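Local coordinates for 1-pyrroline-5-carboxylate dehydrogenase (Thermus thermophilus, PDB 1UZB), which probably catalyses the NAD(P)-dependent oxidation of the glutamate semialdehyde formed from 1-pyrroline-5-carboxylate to glutamate, the second step of proline breakdown, at residues A78-A83 / V248-I253. Numbering follows the deposited sequence.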
ATOM      1  N   ALA A  78      39.711 -21.985 -17.352  1.00  9.71           N
ATOM      2  CA  ALA A  78      39.354 -22.838 -16.224  1.00  9.59           C
ATOM      3  C   ALA A  78      38.328 -22.138 -15.339  1.00  9.57           C
ATOM      4  O   ALA A  78      37.385 -22.758 -14.855  1.00  9.84           O
ATOM      5  CB  ALA A  78      40.594 -23.183 -15.409  1.00 10.90           C
ATOM      6  N   ALA A  79      38.527 -20.843 -15.125  1.00  9.46           N
ATOM      7  CA  ALA A  79      37.611 -20.067 -14.303  1.00  8.34           C
ATOM      8  C   ALA A  79      36.248 -19.973 -14.980  1.00  7.93           C
ATOM      9  O   ALA A  79      35.215 -20.060 -14.318  1.00  8.26           O
ATOM     10  CB  ALA A  79      38.178 -18.676 -14.062  1.00  9.29           C
ATOM     11  N   LEU A  80      36.245 -19.807 -16.298  1.00  8.32           N
ATOM     12  CA  LEU A  80      34.987 -19.706 -17.027  1.00  8.90           C
ATOM     13  C   LEU A  80      34.230 -21.028 -16.953  1.00 10.34           C
ATOM     14  O   LEU A  80      33.011 -21.043 -16.798  1.00 10.05           O
ATOM     15  CB  LEU A  80      35.245 -19.309 -18.484  1.00 10.13           C
ATOM     16  CG  LEU A  80      34.030 -18.962 -19.352  1.00 10.49           C
ATOM     17  CD1 LEU A  80      33.174 -17.906 -18.667  1.00 11.39           C
ATOM     18  CD2 LEU A  80      34.512 -18.466 -20.709  1.00 11.67           C
ATOM     19  N   GLU A  81      34.951 -22.140 -17.059  1.00  9.94           N
ATOM     20  CA  GLU A  81      34.312 -23.447 -16.974  1.00 10.74           C
ATOM     21  C   GLU A  81      33.698 -23.627 -15.588  1.00  9.20           C
ATOM     22  O   GLU A  81      32.568 -24.103 -15.454  1.00 11.00           O
ATOM     23  CB  GLU A  81      35.328 -24.562 -17.238  1.00 14.24           C
ATOM     24  CG  GLU A  81      35.738 -24.707 -18.693  1.00 20.24           C
ATOM     25  CD  GLU A  81      34.596 -25.185 -19.569  1.00 22.71           C
ATOM     26  OE1 GLU A  81      34.038 -26.264 -19.279  1.00 25.38           O
ATOM     27  OE2 GLU A  81      34.258 -24.486 -20.548  1.00 26.48           O
ATOM     28  N   ALA A  82      34.444 -23.244 -14.557  1.00  8.31           N
ATOM     29  CA  ALA A  82      33.958 -23.366 -13.188  1.00  8.96           C
ATOM     30  C   ALA A  82      32.745 -22.472 -12.954  1.00  7.56           C
ATOM     31  O   ALA A  82      31.793 -22.869 -12.280  1.00  8.01           O
ATOM     32  CB  ALA A  82      35.065 -23.009 -12.203  1.00  8.86           C
ATOM     33  N   ALA A  83      32.780 -21.268 -13.517  1.00  6.97           N
ATOM     34  CA  ALA A  83      31.690 -20.314 -13.361  1.00  6.43           C
ATOM     35  C   ALA A  83      30.395 -20.805 -14.002  1.00  5.44           C
ATOM     36  O   ALA A  83      29.313 -20.621 -13.441  1.00  5.92           O
ATOM     37  CB  ALA A  83      32.093 -18.968 -13.947  1.00  6.18           C
ATOM     38  N   VAL A 248      36.653 -10.761 -22.451  1.00  7.36           N
ATOM     39  CA  VAL A 248      35.742  -9.820 -23.088  1.00  7.07           C
ATOM     40  C   VAL A 248      35.309 -10.293 -24.477  1.00  8.22           C
ATOM     41  O   VAL A 248      34.148 -10.139 -24.855  1.00  9.14           O
ATOM     42  CB  VAL A 248      36.389  -8.418 -23.201  1.00  8.62           C
ATOM     43  CG1 VAL A 248      35.585  -7.539 -24.146  1.00  9.48           C
ATOM     44  CG2 VAL A 248      36.468  -7.775 -21.818  1.00  9.72           C
ATOM     45  N   GLU A 249      36.240 -10.880 -25.226  1.00  9.46           N
ATOM     46  CA  GLU A 249      35.961 -11.352 -26.583  1.00 10.52           C
ATOM     47  C   GLU A 249      35.507 -12.811 -26.666  1.00  9.44           C
ATOM     48  O   GLU A 249      35.177 -13.306 -27.744  1.00 10.77           O
ATOM     49  CB  GLU A 249      37.206 -11.170 -27.458  1.00 13.59           C
ATOM     50  CG  GLU A 249      37.734  -9.743 -27.505  1.00 17.59           C
ATOM     51  CD  GLU A 249      39.014  -9.618 -28.312  1.00 20.84           C
ATOM     52  OE1 GLU A 249      39.990 -10.332 -27.998  1.00 23.96           O
ATOM     53  OE2 GLU A 249      39.047  -8.799 -29.255  1.00 24.28           O
ATOM     54  N   HIS A 250      35.478 -13.491 -25.527  1.00  8.26           N
ATOM     55  CA  HIS A 250      35.099 -14.899 -25.473  1.00  8.25           C
ATOM     56  C   HIS A 250      33.641 -15.140 -25.864  1.00  8.87           C
ATOM     57  O   HIS A 250      32.743 -14.414 -25.436  1.00  8.19           O
ATOM     58  CB  HIS A 250      35.357 -15.432 -24.062  1.00  8.57           C
ATOM     59  CG  HIS A 250      35.544 -16.914 -23.991  1.00  7.94           C
ATOM     60  ND1 HIS A 250      34.538 -17.812 -24.282  1.00  7.42           N
ATOM     61  CD2 HIS A 250      36.622 -17.657 -23.643  1.00  9.70           C
ATOM     62  CE1 HIS A 250      34.988 -19.042 -24.116  1.00  9.24           C
ATOM     63  NE2 HIS A 250      36.249 -18.976 -23.727  1.00 10.10           N
ATOM     64  N   PRO A 251      33.385 -16.165 -26.690  1.00  8.04           N
ATOM     65  CA  PRO A 251      31.999 -16.431 -27.086  1.00  8.17           C
ATOM     66  C   PRO A 251      31.127 -16.905 -25.925  1.00  7.80           C
ATOM     67  O   PRO A 251      29.902 -16.807 -25.987  1.00  9.59           O
ATOM     68  CB  PRO A 251      32.148 -17.499 -28.170  1.00  8.25           C
ATOM     69  CG  PRO A 251      33.396 -18.226 -27.759  1.00  8.05           C
ATOM     70  CD  PRO A 251      34.313 -17.096 -27.358  1.00  8.52           C
ATOM     71  N   ARG A 252      31.758 -17.398 -24.861  1.00  7.82           N
ATOM     72  CA  ARG A 252      31.014 -17.901 -23.710  1.00  8.39           C
ATOM     73  C   ARG A 252      30.916 -16.958 -22.508  1.00  7.15           C
ATOM     74  O   ARG A 252      30.512 -17.373 -21.420  1.00  8.66           O
ATOM     75  CB  ARG A 252      31.587 -19.250 -23.267  1.00 10.47           C
ATOM     76  CG  ARG A 252      31.471 -20.339 -24.324  1.00 15.53           C
ATOM     77  CD  ARG A 252      30.018 -20.610 -24.686  1.00 20.42           C
ATOM     78  NE  ARG A 252      29.245 -21.074 -23.538  1.00 25.94           N
ATOM     79  CZ  ARG A 252      27.956 -21.398 -23.584  1.00 27.27           C
ATOM     80  NH1 ARG A 252      27.289 -21.310 -24.726  1.00 28.98           N
ATOM     81  NH2 ARG A 252      27.334 -21.809 -22.486  1.00 28.54           N
ATOM     82  N   ILE A 253      31.303 -15.702 -22.692  1.00  6.71           N
ATOM     83  CA  ILE A 253      31.173 -14.717 -21.622  1.00  5.93           C
ATOM     84  C   ILE A 253      29.830 -14.033 -21.886  1.00  6.01           C
ATOM     85  O   ILE A 253      29.589 -13.511 -22.978  1.00  6.35           O
ATOM     86  CB  ILE A 253      32.347 -13.705 -21.636  1.00  5.84           C
ATOM     87  CG1 ILE A 253      33.493 -14.256 -20.784  1.00  6.65           C
ATOM     88  CG2 ILE A 253      31.900 -12.344 -21.114  1.00  6.72           C
ATOM     89  CD1 ILE A 253      33.194 -14.299 -19.284  1.00  8.46           C
TER
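Leu80, on helix 73-90, drives its two methyls into the type I turn His250-Ile253, in the loop between helix 242-248 and strand 255-259, in what is, from the family fold, the Rossmann-like cofactor-binding domain of an aldehyde dehydrogenase. The main apolar contact is a CH-pi interaction: Leu80 CD2 sits over the face of the His250 imidazole, 3.4 Å from its centroid and 8° off the ring normal, almost centred. With CG anti to the backbone N (chi1 -172°), the branch point of Leu80 is held toward the turn, and chi2 of 53° sends CD2 to the ring and CD1 to Ile253 CD1, 3.7 Å away. Arg252 adds its CB, 4.0 Å from Leu80 CD2, before its bent chain leads the guanidinium away. Helix and turn also pack on the neighbouring sheet, Leu80 against Ile205 and Ile253 against Val178.

Polar bonds fix the ring that the methyl covers. His250 NE2 is hydrogen-bonded to Glu77 OE1, on helix 73-90 one turn before Leu80, and ND1 takes the backbone N-H of Arg252; two such bonds probably fix the rotation of the ring. Replacing His250 with an alanine would probably leave Leu80 CD2 facing a gap and Glu77 without this mate, and would free the turn from its side-chain brace. Farther along, Arg252 O accepts a bond from Trp84 NE1, and the arginine makes a cation-pi contact with the same indole, further links from helix 73-90 to the turn. The brace itself is short and nearly flat: Arg252 N donates to His250 ND1 at 2.9 Å, approaching 6° out of the ring plane.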